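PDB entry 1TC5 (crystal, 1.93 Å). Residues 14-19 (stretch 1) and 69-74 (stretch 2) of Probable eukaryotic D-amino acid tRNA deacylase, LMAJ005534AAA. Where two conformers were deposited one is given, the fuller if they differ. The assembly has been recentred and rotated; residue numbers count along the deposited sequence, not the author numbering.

Stretch 1 (14-19) MLQAMD
Stretch 2 69-74: KIFTHF

Residues 14-18 form the end of a strand that begins earlier in the chain, with phi/psi from -128/142 (Gln16) to -66/113 (Ala17). Stretch 2 runs nearly parallel to it, the directions Leu15 CA to Met18 CA and Ile70 CA to His73 CA differing by 11°, yet no hydrogen bond links the two; the two stretches bury 272 Å², both sides summed. The register places Leu15 CA 9.2 Å from Ile70 CA and Ala17 CA 6.7 Å from Phe71 CA.

Phe71 (phi/psi -99/151) covers the most surface. With chi1 -61° (m) and chi2 -73°, its ring reaches the strand: Phe71 CZ lies 3.7 Å from Leu15 CB, while Leu15 O approaches the ring edge, 3.6 Å from Phe71 CZ. Ala17 CA sits over one face, and Ala17 CB is 4.0 Å from Phe71 CD1, an apolar contact. Leu15 (chi1 -46°, m; chi2 167°, t) extends this packing to Ile70 (m, t; phi/psi -117/-58), CD1 to CD1 at 3.9 Å.

His73 (phi/psi -104/-3; chi1 81°, p; chi2 -130°) turns its ring edge to Ala17. The separation of Ala17 CB and His73 ND1, 2.7 Å, is a clash in the model and supports no interaction. Met18 O and His73 NE2 are 3.5 Å apart, but the poor angle excludes a hydrogen bond.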

ATOM      1  N   MET A  14      -1.132  -6.394  -3.823  0.50 16.62           N
ATOM      2  CA  MET A  14      -1.591  -5.018  -3.716  0.50 16.68           C
ATOM      3  C   MET A  14      -0.783  -4.200  -4.734  0.50 16.69           C
ATOM      4  O   MET A  14       0.446  -4.239  -4.730  0.50 18.57           O
ATOM      5  CB  MET A  14      -1.392  -4.478  -2.291  0.50 16.68           C
ATOM      6  CG  MET A  14      -1.868  -3.044  -2.087  0.50 15.86           C
ATOM      7  SD  MET A  14      -1.644  -2.376  -0.402  0.50 16.73           S
ATOM      8  CE  MET A  14      -0.451  -1.083  -0.710  0.50 15.05           C
ATOM      9  N   LEU A  15      -1.486  -3.470  -5.595  1.00 16.64           N
ATOM     10  CA  LEU A  15      -0.885  -2.781  -6.732  1.00 16.49           C
ATOM     11  C   LEU A  15      -1.169  -1.312  -6.603  1.00 16.92           C
ATOM     12  O   LEU A  15      -2.331  -0.926  -6.447  1.00 14.98           O
ATOM     13  CB  LEU A  15      -1.481  -3.288  -8.056  1.00 17.44           C
ATOM     14  CG  LEU A  15      -1.607  -4.803  -8.231  1.00 18.30           C
ATOM     15  CD1 LEU A  15      -2.498  -5.140  -9.451  1.00 17.69           C
ATOM     16  CD2 LEU A  15      -0.248  -5.450  -8.350  1.00 19.10           C
ATOM     17  N   GLN A  16      -0.113  -0.494  -6.680  1.00 17.00           N
ATOM     18  CA  GLN A  16      -0.222   0.965  -6.557  1.00 16.26           C
ATOM     19  C   GLN A  16       0.458   1.645  -7.739  1.00 16.81           C
ATOM     20  O   GLN A  16       1.499   1.166  -8.241  1.00 15.67           O
ATOM     21  CB  GLN A  16       0.464   1.479  -5.284  1.00 19.83           C
ATOM     22  CG  GLN A  16      -0.123   1.024  -3.969  1.00 13.75           C
ATOM     23  CD  GLN A  16       0.613   1.598  -2.765  1.00 18.13           C
ATOM     24  OE1 GLN A  16       0.443   2.776  -2.440  1.00 18.74           O
ATOM     25  NE2 GLN A  16       1.404   0.763  -2.083  1.00 17.16           N
ATOM     26  N   ALA A  17      -0.170   2.726  -8.202  1.00 18.09           N
ATOM     27  CA  ALA A  17       0.403   3.612  -9.229  1.00 17.09           C
ATOM     28  C   ALA A  17       1.637   4.314  -8.665  1.00 17.40           C
ATOM     29  O   ALA A  17       1.531   5.116  -7.724  1.00 18.00           O
ATOM     30  CB  ALA A  17      -0.612   4.649  -9.676  1.00 16.54           C
ATOM     31  N   MET A  18       2.786   3.969  -9.233  1.00 14.86           N
ATOM     32  CA  MET A  18       4.083   4.506  -8.831  1.00 14.80           C
ATOM     33  C   MET A  18       4.515   5.627  -9.770  1.00 16.38           C
ATOM     34  O   MET A  18       4.400   5.497 -10.997  1.00 16.61           O
ATOM     35  CB  MET A  18       5.139   3.389  -8.879  1.00 12.87           C
ATOM     36  CG  MET A  18       6.562   3.822  -8.455  1.00 15.66           C
ATOM     37  SD  MET A  18       7.591   2.396  -8.078  1.00 17.50           S
ATOM     38  CE  MET A  18       7.624   1.560  -9.706  1.00 15.71           C
ATOM     39  N   ASP A  19       5.024   6.717  -9.197  1.00 17.65           N
ATOM     40  CA  ASP A  19       5.777   7.706  -9.964  1.00 16.67           C
ATOM     41  C   ASP A  19       7.281   7.511  -9.769  1.00 18.45           C
ATOM     42  O   ASP A  19       8.036   7.450 -10.746  1.00 16.90           O
ATOM     43  CB  ASP A  19       5.424   9.133  -9.552  1.00 18.36           C
ATOM     44  CG  ASP A  19       5.998  10.152 -10.494  1.00 18.98           C
ATOM     45  OD1 ASP A  19       5.566  10.120 -11.654  1.00 21.15           O
ATOM     46  OD2 ASP A  19       6.896  10.981 -10.201  1.00 21.91           O
ATOM     47  N   LYS A  69      -6.014  -4.110 -17.781  1.00 15.92           N
ATOM     48  CA  LYS A  69      -5.984  -2.656 -17.861  1.00 16.99           C
ATOM     49  C   LYS A  69      -6.426  -2.132 -16.516  1.00 15.06           C
ATOM     50  O   LYS A  69      -7.578  -2.249 -16.164  1.00 14.05           O
ATOM     51  CB  LYS A  69      -6.893  -2.163 -18.972  1.00 20.03           C
ATOM     52  CG  LYS A  69      -6.476  -2.682 -20.371  1.00 21.27           C
ATOM     53  CD  LYS A  69      -7.499  -2.286 -21.455  1.00 26.68           C
ATOM     54  CE  LYS A  69      -7.141  -2.854 -22.829  1.00 30.27           C
ATOM     55  NZ  LYS A  69      -6.499  -1.856 -23.729  1.00 36.97           N
ATOM     56  N   ILE A  70      -5.487  -1.596 -15.746  1.00 14.07           N
ATOM     57  CA  ILE A  70      -5.763  -1.175 -14.379  1.00 16.05           C
ATOM     58  C   ILE A  70      -5.571   0.318 -14.213  1.00 14.46           C
ATOM     59  O   ILE A  70      -6.493   1.004 -13.816  1.00 15.98           O
ATOM     60  CB  ILE A  70      -4.836  -1.933 -13.388  1.00 15.52           C
ATOM     61  CG1 ILE A  70      -5.023  -3.447 -13.538  1.00 19.91           C
ATOM     62  CG2 ILE A  70      -5.136  -1.498 -11.941  1.00 18.39           C
ATOM     63  CD1 ILE A  70      -3.851  -4.269 -12.966  1.00 20.30           C
ATOM     64  N   PHE A  71      -4.361   0.797 -14.525  1.00 15.99           N
ATOM     65  CA  PHE A  71      -3.922   2.154 -14.177  1.00 14.85           C
ATOM     66  C   PHE A  71      -4.023   3.184 -15.318  1.00 14.80           C
ATOM     67  O   PHE A  71      -3.888   2.855 -16.495  1.00 16.55           O
ATOM     68  CB  PHE A  71      -2.496   2.142 -13.602  1.00 15.16           C
ATOM     69  CG  PHE A  71      -2.376   1.326 -12.331  1.00 14.71           C
ATOM     70  CD1 PHE A  71      -2.906   1.787 -11.151  1.00 16.26           C
ATOM     71  CD2 PHE A  71      -1.782   0.066 -12.345  1.00 11.65           C
ATOM     72  CE1 PHE A  71      -2.861   1.000  -9.973  1.00 17.44           C
ATOM     73  CE2 PHE A  71      -1.702  -0.706 -11.195  1.00 16.00           C
ATOM     74  CZ  PHE A  71      -2.260  -0.246 -10.004  1.00 14.90           C
ATOM     75  N   THR A  72      -4.220   4.441 -14.920  1.00 15.79           N
ATOM     76  CA  THR A  72      -4.527   5.564 -15.811  1.00 17.52           C
ATOM     77  C   THR A  72      -3.394   6.589 -15.889  1.00 18.91           C
ATOM     78  O   THR A  72      -3.512   7.603 -16.578  1.00 18.27           O
ATOM     79  CB  THR A  72      -5.808   6.299 -15.314  1.00 15.53           C
ATOM     80  OG1 THR A  72      -5.643   6.686 -13.947  1.00 12.54           O
ATOM     81  CG2 THR A  72      -7.046   5.352 -15.301  1.00 15.79           C
ATOM     82  N   HIS A  73      -2.276   6.308 -15.225  1.00 17.54           N
ATOM     83  CA  HIS A  73      -1.196   7.289 -15.097  1.00 17.74           C
ATOM     84  C   HIS A  73       0.024   7.051 -16.002  1.00 16.15           C
ATOM     85  O   HIS A  73       0.972   7.821 -15.995  1.00 19.21           O
ATOM     86  CB  HIS A  73      -0.765   7.253 -13.646  1.00 21.79           C
ATOM     87  CG  HIS A  73       0.163   6.121 -13.315  1.00 24.74           C
ATOM     88  ND1 HIS A  73      -0.049   5.276 -12.262  1.00 32.63           N
ATOM     89  CD2 HIS A  73       1.314   5.705 -13.890  1.00 35.07           C
ATOM     90  CE1 HIS A  73       0.949   4.417 -12.175  1.00 27.93           C
ATOM     91  NE2 HIS A  73       1.796   4.666 -13.139  1.00 27.93           N
ATOM     92  N   PHE A  74       0.030   5.972 -16.760  1.00 16.57           N
ATOM     93  CA  PHE A  74       1.216   5.612 -17.567  1.00 16.34           C
ATOM     94  C   PHE A  74       1.555   6.594 -18.689  1.00 19.13           C
ATOM     95  O   PHE A  74       2.741   6.810 -19.009  1.00 18.33           O
ATOM     96  CB  PHE A  74       1.064   4.228 -18.205  1.00 14.69           C
ATOM     97  CG  PHE A  74       0.911   3.092 -17.233  1.00 16.63           C
ATOM     98  CD1 PHE A  74       1.366   3.175 -15.920  1.00 17.10           C
ATOM     99  CD2 PHE A  74       0.329   1.908 -17.655  1.00 15.97           C
ATOM    100  CE1 PHE A  74       1.235   2.117 -15.086  1.00 15.97           C
ATOM    101  CE2 PHE A  74       0.193   0.856 -16.806  1.00 16.89           C
ATOM    102  CZ  PHE A  74       0.633   0.953 -15.532  1.00 18.59           C
TER